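Local coordinates for protein Lys-gingipain W83 (Porphyromonas gingivalis, PDB 3M1H) that cleaves proteins at lysyl bonds as a secreted cysteine protease, this chain being its calcium-binding K3 cleaved adhesin domain, at residues 53-58 with 131-136; 71-76 with 173-178; 84-89 with 136-141; 94-99 with 158-163. All coordinates share one frame; numbering follows the deposited sequence.

Contact 1 (53-58 with 131-136); sequences ASYINF and AIRGTR. Unlike the reference sequence in segment 53-58: Tyr55 (reference His).
Tyr55 and Asn57 reach from segment 53-58 to the backbone of the loop 131-136, an example of polar side chains joining two chain segments where no strand pairing does so. Tyr55 OH donates to Ala131 O over 2.5 Å, in the carbonyl plane and on a lone pair. The same oxygen accepts from a water that in turn takes the N-H of Phe58. Asn57 turns both ends of its carboxamide to Arg133. Its OD1 accepts from Arg133 N at 2.9 Å in an almost straight bond (176°). Its ND2 donates to Arg133 O, also at 2.9 Å, with that oxygen in the amide plane but the donor above the plane of the carbonyl. This pair of bonds fixes the flip of the amide.

The second kind of interaction is cation-pi. The guanidinium of Arg133 lies flat on the Tyr55 ring, the planes 9° apart and the centres 3.7 Å apart, with NH1 over CD1. Tyr55 CG stands anti to the backbone N (chi1 -174°), and Arg133 CD adds a CH-pi contact over the same ring. Beyond the ring, NH1 is salt-bridged to Asp164 and hydrogen-bonded to Phe165 O, while NE bonds Glu130 O, which should hold the group's rotation.

Apolar packing comes from Ile132, whose CD1 sits over a face of the Phe58 ring, 3.7 Å from CE2. The whole is a stacked arginine-tyrosine pair beside an amide-to-backbone bridge, tying the short strand 55-56 and the turn after it to loop 131-136 at one end of the beta jelly roll.

Contact 2 (71-76 with 173-178); sequences PELSLP and VVITSG
Ser177 meets Leu75 through carbon alone, its CB lying 3.9 Å from Leu75 CD2, while its OG turns elsewhere and makes a weak hydrogen bond with Ala3 O. The rest of the contact is almost wholly carbon against carbon, and the pair illustrates how a serine at the margin of an apolar patch can offer its carbon to one neighbour and its oxygen to another.

The centre of the patch is Ile175, whose two branches are shared between two leucines. Its long arm is extended (chi2 179°) and puts CD1 against Leu73 CD1 at 3.7 Å. The shorter branch, CG2, stands anti to the backbone N and meets Leu75 CD1 at the looser distance of 4.1 Å. Each leucine crosses the isoleucine at about a right angle, so the touching is done by methyl ends and not by chains lying side by side. Leu75 uses both of its methyls, CD1 on Ile175 and CD2 on Ser177.

The backbones draw together along the contact: the CA atoms of Leu73 and Ile175 are 9.1 Å apart, those of Leu75 and Ser177 only 6.0 Å. The wider end is therefore bridged by full-length side chains, whereas at the narrower end a leucine methyl reaches the serine's CA and CB.

Loop 71-76 leads from strand 65-69 of one sheet to strand 79-87 of the other, and Leu73 also rests on Val155 of strand 154-160. Ile175, on strand 167-177, touches Val5 and Leu6 of strand 4-8 and Leu81 of strand 79-87; the contact thus seats the loop that crosses between the two sheets against the end of strand 167-177.

Contact 3 (84-89 with 136-141); sequences WVCAQD and RAQGTW
Cys86 sets its sulfur squarely over the indole of Trp141 in a sulfur-aromatic contact, SG 3.5 Å from the centroid of the six-membered ring and 15° off its normal. Cys86 SG stands between the backbone N and the carbonyl carbon (chi1 76°), which brings it over the ring, and CB lies over the same face in a CH-pi contact. Trp84 puts its CB 3.8 Å from Trp141 CE3 and its backbone O at the indole's edge, near the ring plane. His44 stacks on Trp84 and also meets Trp141, whose side chain is about 7 Å from a bound calcium ion.

The two segments run nearly antiparallel (163°), with segment 136-141 leading into strand 142-148, one of two strands pairing with strand 79-87 in the jelly roll. Their backbones are joined by Gly139 N to Ala87 O at 2.8 Å, and a water links Ala87 N to Thr140 O.

The carboxamides of Gln88 and Gln138 are turned almost perpendicular. Gln138 NE2 donates to Gln88 OE1 at 2.9 Å, with the acceptor in the donor's amide plane. Asn169 ND2 also bonds that OE1, and Gln138 NE2 also bonds Ala42 O. The amide's other branch, Gln138 OE1, accepts weakly from Trp141 NE1, 3.4 Å away.

Contact 4 (94-99 with 158-163); sequences SEHYAV and RHFGCT
Antiparallel pairing of strands 96-99 and 158-160 places this contact inside a five-stranded sheet of the jelly roll, with Tyr97 opposite His159 as a non-hydrogen-bonded pair and Ala98 opposite Arg158 as a hydrogen-bonded one. Ala98 N bonds Arg158 O, and Arg158 N returns to Ala98 O at 2.8 Å. A longer backbone bond, Phe160 N to His96 O at 3.3 Å, continues the pairing before side chains join in. His96 N donates to Cys162 SG over a long 3.6 Å, and His96 ND1 to Gly161 O at 3.0 Å, from above the carbonyl plane. The His96 ring lies obliquely against Phe160, CE1 being 3.7 Å from Phe160 CZ, while Phe160 CE2 touches the methyl of Ala98.

On the side of the sheet where Tyr97 and His159 lie, His159 NE2 donates to Glu95 OE1 at 2.8 Å. The glutamate, bent at chi2 (-73°), is met from above its carboxylate plane, while OE1 lies in the plane of the imidazole. Ser52 OG holds His159 ND1, and Ser54 OG and Phe166 N bond Glu95 OE2, so both buried groups are gripped at each end. His96 NE2 bonds Glu117 OE2 while its ND1 donates, consistent with a doubly protonated, positively charged imidazole.

In the fold
Contact 2 is the buried one and is almost wholly apolar; contact 1 lies at the surface and relies on hydrogen bonds and a cation-pi stack. Contacts 3 and 4, both partly buried, mix backbone bonds with polar side chains and aromatic packing. Contacts 2 and 3 reach the same sheet through the neighbouring strands 167-177 and 79-87, yet sit on opposite sides of the chain's centre, whereas contact 4 belongs to the other sheet. Contact 1 touches contacts 3 and 4, with Gly134 N near Asp89 OD2 of contact 3 and Ser54 OG near Glu95 OE2 of contact 4. Val85 and Tyr97 pack contact 3 against contact 4 between the sheets.

Contact 1 (53-58 with 131-136)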
loop_
_atom_site.group_PDB
_atom_site.type_symbol
_atom_site.label_atom_id
_atom_site.label_comp_id
_atom_site.label_asym_id
_atom_site.label_seq_id
_atom_site.Cartn_x
_atom_site.Cartn_y
_atom_site.Cartn_z
ATOM N N ALA A 53 8.046 3.591 -0.458
ATOM C CA ALA A 53 8.713 4.901 -0.435
ATOM C C ALA A 53 8.699 5.641 -1.748
ATOM O O ALA A 53 9.001 5.083 -2.799
ATOM C CB ALA A 53 10.183 4.744 0.009
ATOM N N SER A 54 8.399 6.934 -1.654
ATOM C CA SER A 54 8.753 7.910 -2.708
ATOM C C SER A 54 9.997 8.701 -2.303
ATOM O O SER A 54 10.513 9.473 -3.137
ATOM C CB SER A 54 7.592 8.840 -3.005
ATOM O OG SER A 54 7.335 9.740 -1.962
ATOM N N TYR A 55 10.502 8.514 -1.089
ATOM C CA TYR A 55 11.719 9.160 -0.573
ATOM C C TYR A 55 12.241 8.360 0.582
ATOM O O TYR A 55 11.460 8.028 1.471
ATOM C CB TYR A 55 11.430 10.602 -0.121
ATOM C CG TYR A 55 12.638 11.411 0.302
ATOM C CD1 TYR A 55 13.223 12.308 -0.594
ATOM C CD2 TYR A 55 13.189 11.288 1.578
ATOM C CE1 TYR A 55 14.325 13.063 -0.221
ATOM C CE2 TYR A 55 14.307 12.048 1.974
ATOM C CZ TYR A 55 14.874 12.928 1.043
ATOM O OH TYR A 55 15.973 13.685 1.438
ATOM N N ILE A 56 13.546 8.054 0.584
ATOM C CA ILE A 56 14.172 7.273 1.634
ATOM C C ILE A 56 15.247 8.113 2.310
ATOM O O ILE A 56 16.129 8.652 1.614
ATOM C CB ILE A 56 14.808 5.957 1.080
ATOM C CG1 ILE A 56 13.730 5.114 0.420
ATOM C CG2 ILE A 56 15.446 5.167 2.180
ATOM C CD1 ILE A 56 14.192 3.835 -0.260
ATOM N N ASN A 57 15.165 8.256 3.623
ATOM C CA ASN A 57 16.185 9.019 4.367
ATOM C C ASN A 57 17.574 8.429 4.113
ATOM O O ASN A 57 17.728 7.223 3.987
ATOM C CB ASN A 57 15.881 9.084 5.861
ATOM C CG ASN A 57 14.774 10.092 6.200
ATOM O OD1 ASN A 57 14.466 10.998 5.435
ATOM N ND2 ASN A 57 14.186 9.910 7.367
ATOM N N PHE A 58 18.557 9.327 4.009
ATOM C CA PHE A 58 19.971 9.009 3.727
ATOM C C PHE A 58 20.191 8.491 2.301
ATOM O O PHE A 58 21.297 8.029 2.000
ATOM C CB PHE A 58 20.572 8.028 4.745
ATOM C CG PHE A 58 20.676 8.580 6.166
ATOM C CD1 PHE A 58 21.840 9.215 6.613
ATOM C CD2 PHE A 58 19.636 8.417 7.062
ATOM C CE1 PHE A 58 21.939 9.692 7.919
ATOM C CE2 PHE A 58 19.721 8.886 8.385
ATOM C CZ PHE A 58 20.871 9.520 8.818
ATOM N N ALA A 131 16.000 17.486 4.303
ATOM C CA ALA A 131 16.711 16.277 3.879
ATOM C C ALA A 131 16.200 15.043 4.610
ATOM O O ALA A 131 16.043 14.000 3.962
ATOM C CB ALA A 131 18.242 16.397 4.059
ATOM N N ILE A 132 15.983 15.160 5.923
ATOM C CA ILE A 132 15.525 14.053 6.787
ATOM C C ILE A 132 14.053 14.289 7.102
ATOM O O ILE A 132 13.678 15.299 7.711
ATOM C CB ILE A 132 16.325 13.975 8.099
ATOM C CG1 ILE A 132 17.788 13.622 7.814
ATOM C CG2 ILE A 132 15.695 12.978 9.117
ATOM C CD1 ILE A 132 18.038 12.089 7.727
ATOM N N ARG A 133 13.227 13.355 6.656
ATOM C CA ARG A 133 11.798 13.445 6.775
ATOM C C ARG A 133 11.286 12.409 7.769
ATOM O O ARG A 133 12.052 11.660 8.368
ATOM C CB ARG A 133 11.171 13.295 5.407
ATOM C CG ARG A 133 11.721 14.332 4.461
ATOM C CD ARG A 133 11.194 14.183 3.082
ATOM N NE ARG A 133 11.897 15.127 2.199
ATOM C CZ ARG A 133 11.691 15.275 0.899
ATOM N NH1 ARG A 133 10.779 14.581 0.224
ATOM N NH2 ARG A 133 12.418 16.173 0.248
ATOM N N GLY A 134 9.984 12.424 7.998
ATOM C CA GLY A 134 9.400 11.525 8.994
ATOM C C GLY A 134 9.731 11.869 10.439
ATOM O O GLY A 134 9.608 11.027 11.318
ATOM N N THR A 135 10.100 13.119 10.699
ATOM C CA THR A 135 10.567 13.547 12.023
ATOM C C THR A 135 9.461 14.093 12.922
ATOM O O THR A 135 9.729 14.438 14.073
ATOM C CB THR A 135 11.638 14.661 11.937
ATOM O OG1 THR A 135 11.074 15.825 11.315
ATOM C CG2 THR A 135 12.862 14.180 11.146
ATOM N N ARG A 136 8.237 14.174 12.419
ATOM C CA ARG A 136 7.134 14.744 13.200
ATOM C C ARG A 136 6.008 13.744 13.257
ATOM O O ARG A 136 6.240 12.584 13.567
ATOM C CB ARG A 136 6.681 16.104 12.635
ATOM C CG ARG A 136 7.782 17.134 12.500
ATOM C CD ARG A 136 7.213 18.382 11.839
ATOM N NE ARG A 136 8.220 19.413 11.674
ATOM C CZ ARG A 136 9.079 19.482 10.668
ATOM N NH1 ARG A 136 9.075 18.564 9.701
ATOM N NH2 ARG A 136 9.948 20.487 10.622
HETATM O O HOH W 1 18.159 12.234 3.625
#

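Contact 2 (71-76 with 173-178)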
loop_
_atom_site.group_PDB
_atom_site.type_symbol
_atom_site.label_atom_id
_atom_site.label_comp_id
_atom_site.label_asym_id
_atom_site.label_seq_id
_atom_site.Cartn_x
_atom_site.Cartn_y
_atom_site.Cartn_z
ATOM N N PRO A 71 -2.938 -12.974 -1.926
ATOM C CA PRO A 71 -3.023 -14.317 -2.448
ATOM C C PRO A 71 -4.287 -14.495 -3.313
ATOM O O PRO A 71 -5.120 -13.589 -3.376
ATOM C CB PRO A 71 -3.167 -15.165 -1.173
ATOM C CG PRO A 71 -3.049 -14.254 -0.012
ATOM C CD PRO A 71 -3.323 -12.891 -0.518
ATOM N N GLU A 72 -4.393 -15.643 -3.983
ATOM C CA GLU A 72 -5.515 -15.922 -4.855
ATOM C C GLU A 72 -6.789 -16.005 -4.029
ATOM O O GLU A 72 -6.808 -16.650 -2.976
ATOM C CB GLU A 72 -5.281 -17.213 -5.637
ATOM C CG GLU A 72 -6.354 -17.457 -6.692
ATOM C CD GLU A 72 -6.240 -18.800 -7.385
ATOM O OE1 GLU A 72 -7.209 -19.185 -8.057
ATOM O OE2 GLU A 72 -5.194 -19.455 -7.282
ATOM N N LEU A 73 -7.833 -15.334 -4.519
ATOM C CA LEU A 73 -9.112 -15.160 -3.851
ATOM C C LEU A 73 -10.174 -15.964 -4.611
ATOM O O LEU A 73 -10.048 -16.175 -5.830
ATOM C CB LEU A 73 -9.486 -13.686 -3.838
ATOM C CG LEU A 73 -8.507 -12.674 -3.220
ATOM C CD1 LEU A 73 -8.899 -11.229 -3.548
ATOM C CD2 LEU A 73 -8.385 -12.871 -1.723
ATOM N N SER A 74 -11.214 -16.403 -3.896
ATOM C CA SER A 74 -12.395 -16.960 -4.544
ATOM C C SER A 74 -13.572 -16.051 -4.222
ATOM O O SER A 74 -14.053 -16.021 -3.084
ATOM C CB SER A 74 -12.659 -18.392 -4.064
ATOM O OG SER A 74 -13.838 -18.884 -4.710
ATOM N N LEU A 75 -14.012 -15.285 -5.214
ATOM C CA LEU A 75 -15.108 -14.354 -5.074
ATOM C C LEU A 75 -16.113 -14.542 -6.225
ATOM O O LEU A 75 -16.325 -13.627 -7.053
ATOM C CB LEU A 75 -14.588 -12.919 -5.030
ATOM C CG LEU A 75 -13.636 -12.625 -3.860
ATOM C CD1 LEU A 75 -12.917 -11.291 -4.029
ATOM C CD2 LEU A 75 -14.398 -12.687 -2.521
ATOM N N PRO A 76 -16.730 -15.718 -6.274
ATOM C CA PRO A 76 -17.593 -16.053 -7.410
ATOM C C PRO A 76 -18.786 -15.122 -7.588
ATOM O O PRO A 76 -19.258 -14.945 -8.726
ATOM C CB PRO A 76 -18.022 -17.486 -7.113
ATOM C CG PRO A 76 -17.875 -17.658 -5.694
ATOM C CD PRO A 76 -16.689 -16.815 -5.297
ATOM N N VAL A 173 -6.063 -5.007 6.001
ATOM C CA VAL A 173 -6.736 -5.350 4.745
ATOM C C VAL A 173 -7.725 -6.473 5.001
ATOM O O VAL A 173 -7.330 -7.548 5.412
ATOM C CB VAL A 173 -5.715 -5.785 3.699
ATOM C CG1 VAL A 173 -6.417 -6.221 2.396
ATOM C CG2 VAL A 173 -4.699 -4.667 3.406
ATOM N N VAL A 174 -9.001 -6.225 4.738
ATOM C CA VAL A 174 -10.068 -7.207 4.955
ATOM C C VAL A 174 -10.903 -7.338 3.669
ATOM O O VAL A 174 -11.266 -6.319 3.077
ATOM C CB VAL A 174 -10.993 -6.812 6.113
ATOM C CG1 VAL A 174 -12.024 -7.901 6.356
ATOM C CG2 VAL A 174 -10.185 -6.563 7.420
ATOM N N ILE A 175 -11.159 -8.570 3.231
ATOM C CA ILE A 175 -12.006 -8.861 2.060
ATOM C C ILE A 175 -13.083 -9.835 2.515
ATOM O O ILE A 175 -12.796 -10.881 3.118
ATOM C CB ILE A 175 -11.215 -9.435 0.869
ATOM C CG1 ILE A 175 -10.141 -8.429 0.416
ATOM C CG2 ILE A 175 -12.204 -9.811 -0.281
ATOM C CD1 ILE A 175 -9.290 -8.885 -0.736
ATOM N N THR A 176 -14.327 -9.446 2.253
ATOM C CA THR A 176 -15.483 -10.253 2.591
ATOM C C THR A 176 -16.156 -10.663 1.295
ATOM O O THR A 176 -16.135 -9.914 0.328
ATOM C CB THR A 176 -16.486 -9.462 3.453
ATOM O OG1 THR A 176 -17.024 -8.372 2.691
ATOM C CG2 THR A 176 -15.808 -8.905 4.698
ATOM N N SER A 177 -16.764 -11.836 1.279
ATOM C CA SER A 177 -17.414 -12.311 0.044
ATOM C C SER A 177 -18.882 -11.931 0.071
ATOM O O SER A 177 -19.448 -11.685 1.140
ATOM C CB SER A 177 -17.243 -13.813 -0.123
ATOM O OG SER A 177 -17.630 -14.483 1.059
ATOM N N GLY A 178 -19.483 -11.869 -1.114
ATOM C CA GLY A 178 -20.906 -11.580 -1.261
ATOM C C GLY A 178 -21.118 -10.370 -2.146
ATOM O O GLY A 178 -20.503 -9.321 -1.929
#

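Contact 3 (84-89 with 136-141)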
loop_
_atom_site.group_PDB
_atom_site.type_symbol
_atom_site.label_atom_id
_atom_site.label_comp_id
_atom_site.label_asym_id
_atom_site.label_seq_id
_atom_site.Cartn_x
_atom_site.Cartn_y
_atom_site.Cartn_z
ATOM N N TRP A 84 -6.879 0.258 5.528
ATOM C CA TRP A 84 -6.490 1.534 6.104
ATOM C C TRP A 84 -5.189 2.034 5.480
ATOM O O TRP A 84 -4.256 1.234 5.217
ATOM C CB TRP A 84 -6.340 1.413 7.607
ATOM C CG TRP A 84 -7.616 1.071 8.336
ATOM C CD1 TRP A 84 -8.214 -0.149 8.438
ATOM C CD2 TRP A 84 -8.416 1.982 9.084
ATOM N NE1 TRP A 84 -9.363 -0.046 9.214
ATOM C CE2 TRP A 84 -9.492 1.248 9.629
ATOM C CE3 TRP A 84 -8.323 3.346 9.347
ATOM C CZ2 TRP A 84 -10.461 1.854 10.425
ATOM C CZ3 TRP A 84 -9.301 3.946 10.123
ATOM C CH2 TRP A 84 -10.354 3.181 10.652
ATOM N N VAL A 85 -5.127 3.347 5.255
ATOM C CA VAL A 85 -4.001 3.971 4.570
ATOM C C VAL A 85 -3.620 5.247 5.278
ATOM O O VAL A 85 -4.500 5.945 5.808
ATOM C CB VAL A 85 -4.307 4.227 3.084
ATOM C CG1 VAL A 85 -5.518 5.152 2.889
ATOM C CG2 VAL A 85 -3.106 4.803 2.353
ATOM N N CYS A 86 -2.321 5.550 5.351
ATOM C CA CYS A 86 -1.901 6.874 5.760
ATOM C C CYS A 86 -0.573 7.248 5.126
ATOM O O CYS A 86 0.184 6.376 4.659
ATOM C CB CYS A 86 -1.794 6.983 7.292
ATOM S SG CYS A 86 -0.355 6.218 8.088
ATOM N N ALA A 87 -0.273 8.544 5.157
ATOM C CA ALA A 87 1.027 9.022 4.842
ATOM C C ALA A 87 1.923 8.879 6.049
ATOM O O ALA A 87 1.563 9.307 7.164
ATOM C CB ALA A 87 0.930 10.528 4.408
ATOM N N GLN A 88 3.122 8.342 5.897
ATOM C CA GLN A 88 4.010 8.254 7.068
ATOM C C GLN A 88 4.460 9.611 7.652
ATOM O O GLN A 88 4.602 9.763 8.851
ATOM C CB GLN A 88 5.257 7.387 6.777
ATOM C CG GLN A 88 6.253 7.356 7.921
ATOM C CD GLN A 88 5.678 6.793 9.206
ATOM O OE1 GLN A 88 4.636 6.150 9.164
ATOM N NE2 GLN A 88 6.341 7.027 10.335
ATOM N N ASP A 89 4.662 10.588 6.768
ATOM C CA ASP A 89 4.948 11.945 7.197
ATOM C C ASP A 89 3.747 12.803 6.832
ATOM O O ASP A 89 3.537 13.056 5.655
ATOM C CB ASP A 89 6.228 12.442 6.512
ATOM C CG ASP A 89 6.747 13.749 7.107
ATOM O OD1 ASP A 89 5.930 14.538 7.640
ATOM O OD2 ASP A 89 7.970 13.982 7.010
ATOM N N ARG A 136 8.237 14.174 12.419
ATOM C CA ARG A 136 7.134 14.744 13.200
ATOM C C ARG A 136 6.008 13.744 13.257
ATOM O O ARG A 136 6.240 12.584 13.567
ATOM C CB ARG A 136 6.681 16.104 12.635
ATOM C CG ARG A 136 7.782 17.134 12.500
ATOM C CD ARG A 136 7.213 18.382 11.839
ATOM N NE ARG A 136 8.220 19.413 11.674
ATOM C CZ ARG A 136 9.079 19.482 10.668
ATOM N NH1 ARG A 136 9.075 18.564 9.701
ATOM N NH2 ARG A 136 9.948 20.487 10.622
ATOM N N ALA A 137 4.786 14.167 12.946
ATOM C CA ALA A 137 3.653 13.288 13.150
ATOM C C ALA A 137 3.384 12.441 11.917
ATOM O O ALA A 137 3.621 12.838 10.766
ATOM C CB ALA A 137 2.420 14.084 13.535
ATOM N N GLN A 138 2.877 11.255 12.177
ATOM C CA GLN A 138 2.305 10.448 11.133
ATOM C C GLN A 138 0.994 11.059 10.621
ATOM O O GLN A 138 0.265 11.726 11.372
ATOM C CB GLN A 138 2.095 9.044 11.744
ATOM C CG GLN A 138 2.123 7.907 10.828
ATOM C CD GLN A 138 1.863 6.586 11.553
ATOM O OE1 GLN A 138 0.997 6.489 12.422
ATOM N NE2 GLN A 138 2.587 5.551 11.147
ATOM N N GLY A 139 0.669 10.814 9.365
ATOM C CA GLY A 139 -0.605 11.211 8.823
ATOM C C GLY A 139 -1.713 10.416 9.487
ATOM O O GLY A 139 -1.481 9.333 10.033
ATOM N N THR A 140 -2.922 10.946 9.378
ATOM C CA THR A 140 -4.108 10.266 9.852
ATOM C C THR A 140 -4.373 8.981 9.052
ATOM O O THR A 140 -4.267 8.950 7.837
ATOM C CB THR A 140 -5.356 11.166 9.730
ATOM O OG1 THR A 140 -5.115 12.412 10.386
ATOM C CG2 THR A 140 -6.584 10.483 10.360
ATOM N N TRP A 141 -4.691 7.904 9.765
ATOM C CA TRP A 141 -5.177 6.685 9.146
ATOM C C TRP A 141 -6.615 6.877 8.710
ATOM O O TRP A 141 -7.475 7.267 9.527
ATOM C CB TRP A 141 -5.111 5.502 10.109
ATOM C CG TRP A 141 -3.702 5.013 10.391
ATOM C CD1 TRP A 141 -2.908 5.346 11.461
ATOM C CD2 TRP A 141 -2.955 4.079 9.617
ATOM N NE1 TRP A 141 -1.709 4.680 11.390
ATOM C CE2 TRP A 141 -1.707 3.903 10.263
ATOM C CE3 TRP A 141 -3.201 3.390 8.423
ATOM C CZ2 TRP A 141 -0.718 3.061 9.757
ATOM C CZ3 TRP A 141 -2.217 2.542 7.924
ATOM C CH2 TRP A 141 -0.990 2.407 8.590
HETATM O O HOH W 2 -2.554 10.206 6.051
HETATM O O HOH W 3 6.446 13.468 10.125
#

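Contact 4 (94-99 with 158-163)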
loop_
_atom_site.group_PDB
_atom_site.type_symbol
_atom_site.label_atom_id
_atom_site.label_comp_id
_atom_site.label_asym_id
_atom_site.label_seq_id
_atom_site.Cartn_x
_atom_site.Cartn_y
_atom_site.Cartn_z
ATOM N N SER A 94 1.686 13.571 0.018
ATOM C CA SER A 94 1.020 13.490 -1.291
ATOM C C SER A 94 1.406 12.247 -2.085
ATOM O O SER A 94 1.794 12.334 -3.235
ATOM C CB SER A 94 1.313 14.748 -2.139
ATOM O OG SER A 94 1.000 15.902 -1.387
ATOM N N GLU A 95 1.268 11.079 -1.463
ATOM C CA GLU A 95 1.587 9.821 -2.134
ATOM C C GLU A 95 0.430 9.410 -3.019
ATOM O O GLU A 95 -0.724 9.596 -2.671
ATOM C CB GLU A 95 1.863 8.730 -1.100
ATOM C CG GLU A 95 2.950 9.053 -0.109
ATOM C CD GLU A 95 4.358 9.026 -0.656
ATOM O OE1 GLU A 95 4.560 8.654 -1.821
ATOM O OE2 GLU A 95 5.271 9.422 0.106
ATOM N N HIS A 96 0.769 8.861 -4.184
ATOM C CA HIS A 96 -0.163 8.458 -5.211
ATOM C C HIS A 96 -0.234 6.931 -5.237
ATOM O O HIS A 96 0.791 6.266 -5.332
ATOM C CB HIS A 96 0.332 9.036 -6.556
ATOM C CG HIS A 96 -0.520 8.738 -7.751
ATOM N ND1 HIS A 96 0.014 8.723 -9.026
ATOM C CD2 HIS A 96 -1.836 8.473 -7.897
ATOM C CE1 HIS A 96 -0.937 8.426 -9.894
ATOM N NE2 HIS A 96 -2.074 8.286 -9.238
ATOM N N TYR A 97 -1.442 6.404 -5.126
ATOM C CA TYR A 97 -1.634 4.955 -5.163
ATOM C C TYR A 97 -2.918 4.579 -5.863
ATOM O O TYR A 97 -3.813 5.424 -6.065
ATOM C CB TYR A 97 -1.581 4.344 -3.757
ATOM C CG TYR A 97 -2.866 4.513 -2.984
ATOM C CD1 TYR A 97 -3.755 3.460 -2.833
ATOM C CD2 TYR A 97 -3.210 5.744 -2.424
ATOM C CE1 TYR A 97 -4.925 3.617 -2.155
ATOM C CE2 TYR A 97 -4.378 5.918 -1.728
ATOM C CZ TYR A 97 -5.240 4.843 -1.597
ATOM O OH TYR A 97 -6.427 4.939 -0.911
ATOM N N ALA A 98 -2.997 3.315 -6.260
ATOM C CA ALA A 98 -4.212 2.756 -6.830
ATOM C C ALA A 98 -4.430 1.311 -6.372
ATOM O O ALA A 98 -3.480 0.646 -5.950
ATOM C CB ALA A 98 -4.197 2.848 -8.374
ATOM N N VAL A 99 -5.670 0.856 -6.487
ATOM C CA VAL A 99 -6.087 -0.485 -6.137
ATOM C C VAL A 99 -6.706 -1.104 -7.390
ATOM O O VAL A 99 -7.542 -0.452 -8.037
ATOM C CB VAL A 99 -7.146 -0.499 -4.991
ATOM C CG1 VAL A 99 -7.590 -1.942 -4.665
ATOM C CG2 VAL A 99 -6.603 0.262 -3.775
ATOM N N ARG A 158 -0.943 -0.491 -5.564
ATOM C CA ARG A 158 0.152 -0.002 -6.391
ATOM C C ARG A 158 0.544 1.393 -5.970
ATOM O O ARG A 158 -0.285 2.260 -5.963
ATOM C CB ARG A 158 -0.285 0.043 -7.836
ATOM C CG ARG A 158 0.827 0.343 -8.816
ATOM C CD ARG A 158 0.265 0.473 -10.207
ATOM N NE ARG A 158 1.269 0.939 -11.171
ATOM C CZ ARG A 158 0.999 1.553 -12.325
ATOM N NH1 ARG A 158 -0.246 1.798 -12.699
ATOM N NH2 ARG A 158 2.004 1.917 -13.126
ATOM N N HIS A 159 1.802 1.598 -5.620
ATOM C CA HIS A 159 2.350 2.913 -5.282
ATOM C C HIS A 159 3.180 3.341 -6.485
ATOM O O HIS A 159 4.120 2.638 -6.842
ATOM C CB HIS A 159 3.265 2.782 -4.079
ATOM C CG HIS A 159 3.827 4.082 -3.571
ATOM N ND1 HIS A 159 5.046 4.160 -2.947
ATOM C CD2 HIS A 159 3.337 5.351 -3.585
ATOM C CE1 HIS A 159 5.267 5.399 -2.539
ATOM N NE2 HIS A 159 4.247 6.145 -2.926
ATOM N N PHE A 160 2.787 4.434 -7.153
ATOM C CA PHE A 160 3.407 4.760 -8.458
ATOM C C PHE A 160 3.154 6.201 -8.817
ATOM O O PHE A 160 2.378 6.853 -8.178
ATOM C CB PHE A 160 2.834 3.860 -9.548
ATOM C CG PHE A 160 1.431 4.210 -9.963
ATOM C CD1 PHE A 160 1.200 4.779 -11.207
ATOM C CD2 PHE A 160 0.353 4.015 -9.109
ATOM C CE1 PHE A 160 -0.082 5.090 -11.606
ATOM C CE2 PHE A 160 -0.945 4.321 -9.510
ATOM C CZ PHE A 160 -1.155 4.877 -10.754
ATOM N N GLY A 161 3.780 6.662 -9.888
ATOM C CA GLY A 161 3.435 7.970 -10.435
ATOM C C GLY A 161 3.579 9.074 -9.408
ATOM O O GLY A 161 2.730 9.958 -9.314
ATOM N N CYS A 162 4.622 9.000 -8.603
ATOM C CA CYS A 162 4.939 10.049 -7.644
ATOM C C CYS A 162 6.388 9.927 -7.200
ATOM O O CYS A 162 7.019 8.876 -7.353
ATOM C CB CYS A 162 4.021 10.051 -6.423
ATOM S SG CYS A 162 4.058 8.501 -5.490
ATOM N N THR A 163 6.916 11.014 -6.657
ATOM C CA THR A 163 8.283 11.074 -6.194
ATOM C C THR A 163 8.424 12.211 -5.182
ATOM O O THR A 163 7.689 13.223 -5.250
ATOM C CB THR A 163 9.312 11.295 -7.368
ATOM O OG1 THR A 163 10.647 11.114 -6.875
ATOM C CG2 THR A 163 9.186 12.676 -7.989
#